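Local coordinates for protein 6-pyruvoyl tetrahydrobiopterin synthase (Plasmodium vivax, PDB 3LX3) that belongs to the 6-pyruvoyl tetrahydropterin synthase family, assembles from six chains, and binds a zinc ion and 2-amino-1,5-dihydropteridine-4,6-dione, at residues Y140-N143 and Q144-E148; E147-L151 and P152-T156. All coordinates share one frame; numbering follows the deposited sequence.

Contact 1 of 2, residues Y140-N143 and Q144-E148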
loop_
_atom_site.group_PDB
_atom_site.type_symbol
_atom_site.label_atom_id
_atom_site.label_comp_id
_atom_site.label_asym_id
_atom_site.label_seq_id
_atom_site.Cartn_x
_atom_site.Cartn_y
_atom_site.Cartn_z
ATOM N N TYR A 140 -20.140 -14.016 -11.026
ATOM C CA TYR A 140 -19.772 -14.508 -12.333
ATOM C C TYR A 140 -18.323 -15.025 -12.301
ATOM O O TYR A 140 -18.029 -16.121 -12.794
ATOM C CB TYR A 140 -19.921 -13.388 -13.386
ATOM C CG TYR A 140 -19.328 -13.788 -14.693
ATOM C CD1 TYR A 140 -19.969 -14.699 -15.501
ATOM C CD2 TYR A 140 -18.110 -13.255 -15.112
ATOM C CE1 TYR A 140 -19.426 -15.089 -16.702
ATOM C CE2 TYR A 140 -17.560 -13.648 -16.314
ATOM C CZ TYR A 140 -18.227 -14.552 -17.103
ATOM O OH TYR A 140 -17.676 -14.956 -18.303
ATOM N N ILE A 141 -17.431 -14.223 -11.716
ATOM C CA ILE A 141 -16.003 -14.594 -11.686
ATOM C C ILE A 141 -15.787 -15.845 -10.862
ATOM O O ILE A 141 -14.989 -16.722 -11.253
ATOM C CB ILE A 141 -15.144 -13.442 -11.205
ATOM C CG1 ILE A 141 -15.141 -12.353 -12.271
ATOM C CG2 ILE A 141 -13.705 -13.897 -10.871
ATOM C CD1 ILE A 141 -14.340 -11.159 -11.942
ATOM N N LEU A 142 -16.458 -15.939 -9.730
ATOM C CA LEU A 142 -16.345 -17.139 -8.904
ATOM C C LEU A 142 -16.721 -18.394 -9.696
ATOM O O LEU A 142 -16.015 -19.408 -9.670
ATOM C CB LEU A 142 -17.245 -17.035 -7.662
ATOM C CG LEU A 142 -17.318 -18.248 -6.729
ATOM C CD1 LEU A 142 -15.934 -18.558 -6.175
ATOM C CD2 LEU A 142 -18.316 -17.961 -5.614
ATOM N N ASN A 143 -17.866 -18.339 -10.386
ATOM C CA ASN A 143 -18.295 -19.473 -11.184
ATOM C C ASN A 143 -17.276 -19.810 -12.280
ATOM O O ASN A 143 -16.921 -20.979 -12.487
ATOM C CB ASN A 143 -19.658 -19.199 -11.812
ATOM C CG ASN A 143 -20.231 -20.417 -12.487
ATOM O OD1 ASN A 143 -20.582 -21.383 -11.828
ATOM N ND2 ASN A 143 -20.328 -20.374 -13.810
ATOM N N GLN A 144 -16.775 -18.797 -12.957
ATOM C CA GLN A 144 -15.788 -18.989 -14.030
ATOM C C GLN A 144 -14.503 -19.581 -13.493
ATOM O O GLN A 144 -13.888 -20.434 -14.145
ATOM C CB GLN A 144 -15.487 -17.688 -14.762
ATOM C CG GLN A 144 -16.589 -17.169 -15.636
ATOM C CD GLN A 144 -17.007 -18.144 -16.718
ATOM O OE1 GLN A 144 -18.129 -18.644 -16.729
ATOM N NE2 GLN A 144 -16.077 -18.468 -17.577
ATOM N N LEU A 145 -14.095 -19.142 -12.307
ATOM C CA LEU A 145 -12.842 -19.647 -11.717
ATOM C C LEU A 145 -12.918 -21.101 -11.322
ATOM O O LEU A 145 -11.959 -21.875 -11.503
ATOM C CB LEU A 145 -12.405 -18.806 -10.510
ATOM C CG LEU A 145 -11.640 -17.535 -10.823
ATOM C CD1 LEU A 145 -11.387 -16.732 -9.528
ATOM C CD2 LEU A 145 -10.285 -17.913 -11.530
ATOM N N ILE A 146 -14.050 -21.503 -10.762
ATOM C CA ILE A 146 -14.215 -22.878 -10.394
ATOM C C ILE A 146 -14.187 -23.733 -11.663
ATOM O O ILE A 146 -13.565 -24.788 -11.678
ATOM C CB ILE A 146 -15.505 -23.076 -9.554
ATOM C CG1 ILE A 146 -15.297 -22.471 -8.162
ATOM C CG2 ILE A 146 -15.899 -24.557 -9.500
ATOM C CD1 ILE A 146 -16.586 -22.219 -7.432
ATOM N N GLU A 147 -14.818 -23.257 -12.737
ATOM C CA GLU A 147 -14.779 -23.982 -14.019
ATOM C C GLU A 147 -13.365 -24.095 -14.595
ATOM O O GLU A 147 -12.959 -25.152 -15.086
ATOM C CB GLU A 147 -15.706 -23.336 -15.064
ATOM C CG GLU A 147 -17.194 -23.496 -14.790
ATOM C CD GLU A 147 -18.070 -23.193 -16.024
ATOM O OE1 GLU A 147 -17.626 -23.465 -17.167
ATOM O OE2 GLU A 147 -19.207 -22.706 -15.840
ATOM N N GLU A 148 -12.617 -23.002 -14.524
ATOM C CA GLU A 148 -11.269 -22.949 -15.107
ATOM C C GLU A 148 -10.239 -23.745 -14.334
ATOM O O GLU A 148 -9.370 -24.383 -14.952
ATOM C CB GLU A 148 -10.785 -21.501 -15.236
ATOM C CG GLU A 148 -11.564 -20.687 -16.257
ATOM C CD GLU A 148 -11.117 -20.909 -17.691
ATOM O OE1 GLU A 148 -10.213 -21.734 -17.937
ATOM O OE2 GLU A 148 -11.670 -20.203 -18.571
HETATM O O HOH W 1 -20.469 -18.246 -15.323
#
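Gln144 folds back along the helix, laying its CG over the ring of Tyr140, one turn earlier, and its amide beyond the rim at the hydroxyl end. Its CB starts 3.6 Å from Tyr140 O. With chi1 at -71° CG stands beside its own backbone N, and there it does double duty, touching Tyr140 O and sitting over one ring face, offset toward the rim, in a CH-pi contact 3.7 Å from the ring centroid. A bend at chi2 then carries CD out past the rim, 3.6 Å from Tyr140 OH, with the amide turned only 12° from the ring plane. OE1 lies 3.8 Å from Tyr140 CE1 and takes a hydrogen bond from a water, while NE2 lies 3.9 Å from Tyr140 OH.

Asn143 is modelled in two conformers. In the one described, ND2 donates to that same water and makes a weak, bent bond to Glu147 OE2 at 3.3 Å, the amide and carboxylate planes standing perpendicular; its stronger partner is Arg178, at OD1.

On the buried side, Ile141 CG2 meets Leu145 CD1 at 3.9 Å and Leu142 CD1 meets Ile146 CD1, each pair lying side by side and pointing the same way. Ile141 and Leu145 reach both strand 161-167 and helix 71-85, whereas Leu142 and Ile146 lie on strands 161-167 and 172-179. Four successive backbone bonds make this regular amphipathic alpha-helix, characteristic of the T-fold (tunnelling fold), in which two helices, here 71-85 and 134-149, pack on an antiparallel sheet.

Contact 2 of 2, residues E147-L151 and P152-T156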
loop_
_atom_site.group_PDB
_atom_site.type_symbol
_atom_site.label_atom_id
_atom_site.label_comp_id
_atom_site.label_asym_id
_atom_site.label_seq_id
_atom_site.Cartn_x
_atom_site.Cartn_y
_atom_site.Cartn_z
ATOM N N GLU A 147 -14.818 -23.257 -12.737
ATOM C CA GLU A 147 -14.779 -23.982 -14.019
ATOM C C GLU A 147 -13.365 -24.095 -14.595
ATOM O O GLU A 147 -12.959 -25.152 -15.086
ATOM C CB GLU A 147 -15.706 -23.336 -15.064
ATOM C CG GLU A 147 -17.194 -23.496 -14.790
ATOM C CD GLU A 147 -18.070 -23.193 -16.024
ATOM O OE1 GLU A 147 -17.626 -23.465 -17.167
ATOM O OE2 GLU A 147 -19.207 -22.706 -15.840
ATOM N N GLU A 148 -12.617 -23.002 -14.524
ATOM C CA GLU A 148 -11.269 -22.949 -15.107
ATOM C C GLU A 148 -10.239 -23.745 -14.334
ATOM O O GLU A 148 -9.370 -24.383 -14.952
ATOM C CB GLU A 148 -10.785 -21.501 -15.236
ATOM C CG GLU A 148 -11.564 -20.687 -16.257
ATOM C CD GLU A 148 -11.117 -20.909 -17.691
ATOM O OE1 GLU A 148 -10.213 -21.734 -17.937
ATOM O OE2 GLU A 148 -11.670 -20.203 -18.571
ATOM N N ILE A 149 -10.298 -23.694 -13.005
ATOM C CA ILE A 149 -9.404 -24.535 -12.177
ATOM C C ILE A 149 -9.814 -26.001 -12.238
ATOM O O ILE A 149 -8.940 -26.891 -12.206
ATOM C CB ILE A 149 -9.308 -24.019 -10.719
ATOM C CG1 ILE A 149 -8.800 -22.577 -10.712
ATOM C CG2 ILE A 149 -8.347 -24.920 -9.876
ATOM C CD1 ILE A 149 -8.961 -21.807 -9.370
ATOM N N ASP A 150 -11.131 -26.209 -12.342
ATOM C CA ASP A 150 -11.819 -27.495 -12.515
ATOM C C ASP A 150 -12.260 -28.053 -11.167
ATOM O O ASP A 150 -11.432 -28.257 -10.277
ATOM C CB ASP A 150 -10.952 -28.531 -13.237
ATOM C CG ASP A 150 -11.714 -29.800 -13.550
ATOM O OD1 ASP A 150 -12.639 -29.783 -14.415
ATOM O OD2 ASP A 150 -11.398 -30.815 -12.907
ATOM N N LEU A 151 -13.557 -28.304 -11.017
ATOM C CA LEU A 151 -14.087 -28.694 -9.725
ATOM C C LEU A 151 -13.549 -30.054 -9.283
ATOM O O LEU A 151 -13.134 -30.181 -8.125
ATOM C CB LEU A 151 -15.625 -28.660 -9.730
ATOM C CG LEU A 151 -16.317 -29.142 -8.469
ATOM C CD1 LEU A 151 -15.979 -28.240 -7.292
ATOM C CD2 LEU A 151 -17.843 -29.189 -8.730
ATOM N N PRO A 152 -13.513 -31.069 -10.180
ATOM C CA PRO A 152 -12.910 -32.325 -9.727
ATOM C C PRO A 152 -11.461 -32.205 -9.296
ATOM O O PRO A 152 -11.056 -32.848 -8.342
ATOM C CB PRO A 152 -13.026 -33.252 -10.956
ATOM C CG PRO A 152 -14.181 -32.753 -11.681
ATOM C CD PRO A 152 -14.284 -31.252 -11.425
ATOM N N PHE A 153 -10.685 -31.371 -9.986
ATOM C CA PHE A 153 -9.303 -31.141 -9.576
ATOM C C PHE A 153 -9.249 -30.493 -8.202
ATOM O O PHE A 153 -8.442 -30.904 -7.352
ATOM C CB PHE A 153 -8.532 -30.287 -10.585
ATOM C CG PHE A 153 -7.116 -29.975 -10.154
ATOM C CD1 PHE A 153 -6.194 -30.993 -9.953
ATOM C CD2 PHE A 153 -6.720 -28.668 -9.929
ATOM C CE1 PHE A 153 -4.894 -30.710 -9.551
ATOM C CE2 PHE A 153 -5.448 -28.378 -9.520
ATOM C CZ PHE A 153 -4.530 -29.399 -9.321
ATOM N N LEU A 154 -10.108 -29.496 -7.963
ATOM C CA LEU A 154 -10.150 -28.864 -6.637
ATOM C C LEU A 154 -10.439 -29.925 -5.563
ATOM O O LEU A 154 -9.814 -29.933 -4.489
ATOM C CB LEU A 154 -11.179 -27.725 -6.590
ATOM C CG LEU A 154 -10.779 -26.446 -7.346
ATOM C CD1 LEU A 154 -11.978 -25.576 -7.705
ATOM C CD2 LEU A 154 -9.835 -25.644 -6.506
ATOM N N LYS A 155 -11.364 -30.809 -5.840
ATOM C CA LYS A 155 -11.678 -31.839 -4.868
ATOM C C LYS A 155 -10.542 -32.854 -4.648
ATOM O O LYS A 155 -10.342 -33.320 -3.514
ATOM C CB LYS A 155 -13.019 -32.486 -5.191
ATOM C CG LYS A 155 -14.160 -31.460 -5.041
ATOM C CD LYS A 155 -15.557 -32.052 -5.015
ATOM C CE LYS A 155 -15.848 -32.806 -3.720
ATOM N NZ LYS A 155 -15.864 -31.987 -2.479
ATOM N N THR A 156 -9.767 -33.166 -5.689
ATOM C CA THR A 156 -8.575 -34.018 -5.507
ATOM C C THR A 156 -7.576 -33.401 -4.531
ATOM O O THR A 156 -6.809 -34.105 -3.862
ATOM C CB THR A 156 -7.820 -34.376 -6.848
ATOM O OG1 THR A 156 -7.115 -33.241 -7.395
ATOM C CG2 THR A 156 -8.746 -34.995 -7.867
#
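Ile149, at the end of helix 134-149, sends its CG2 branch toward the next helix, where it meets Leu154 CD2 at 3.8 Å, the two side chains crossing at about a right angle. The same methyl lies near CD2 of Phe153. Phe153 CD2 also lies 3.6 Å from Ile149 O, which approaches the ring obliquely. Met162 of strand 161-167 touches both Ile149 and Leu154, so this apolar group sits against the sheet.

Asp150 breaks the helix with a positive phi of 95° and at once becomes the N-cap of helix 151-156. Its CG lies trans to the backbone N across chi1, which swings the carboxylate forward over the first turn. There OD2 accepts from Phe153 N at 3.1 Å, on its anti side and 29° out of the carboxylate plane, and also rests against Pro152 CD. The backbone carbonyl of Asp150 takes Leu154 N at 2.9 Å, nearly along its own axis, so this one residue receives two amides of the new helix.

Leu151 opens that helix. Its CB lies 3.4 Å from Pro152 CD, a closeness set largely by the Leu-Pro peptide link, and its carbonyl accepts from Lys155 N. The stem of Lys155 runs past that oxygen, with CG 3.5 Å from Leu151 O, before the chain bends away and NZ pairs with the terminal carboxylate of Ile180. Farther on, Thr156 OG1 bonds back to Phe153 O. The whole is a helix-to-helix junction in which a positive-phi aspartate ends one helix and N-caps the next, with proline in the first turn.

Overall arrangement
Contact 1 and contact 2 follow one another along the chain, their centres about 10 Å apart, and share Glu147 and Glu148. They also touch directly, Ile146 CG2 of contact 1 packing on Leu151 CB of contact 2 at 4.1 Å. Glu148 ties this shared stretch to helix 71-85 through a salt bridge to Lys80. Neither contact lines a ligand pocket: the side chain of Ile141 is about 12 Å from a bound 2-amino-1,5-dihydropteridine-4,6-dione and 14 Å from a zinc ion, and that of Phe153 about 11 Å from a second copy of the ligand. Yet helix 134-149 begins at Thr134 and Glu135, which line the pocket formed with Ser133 and Glu168.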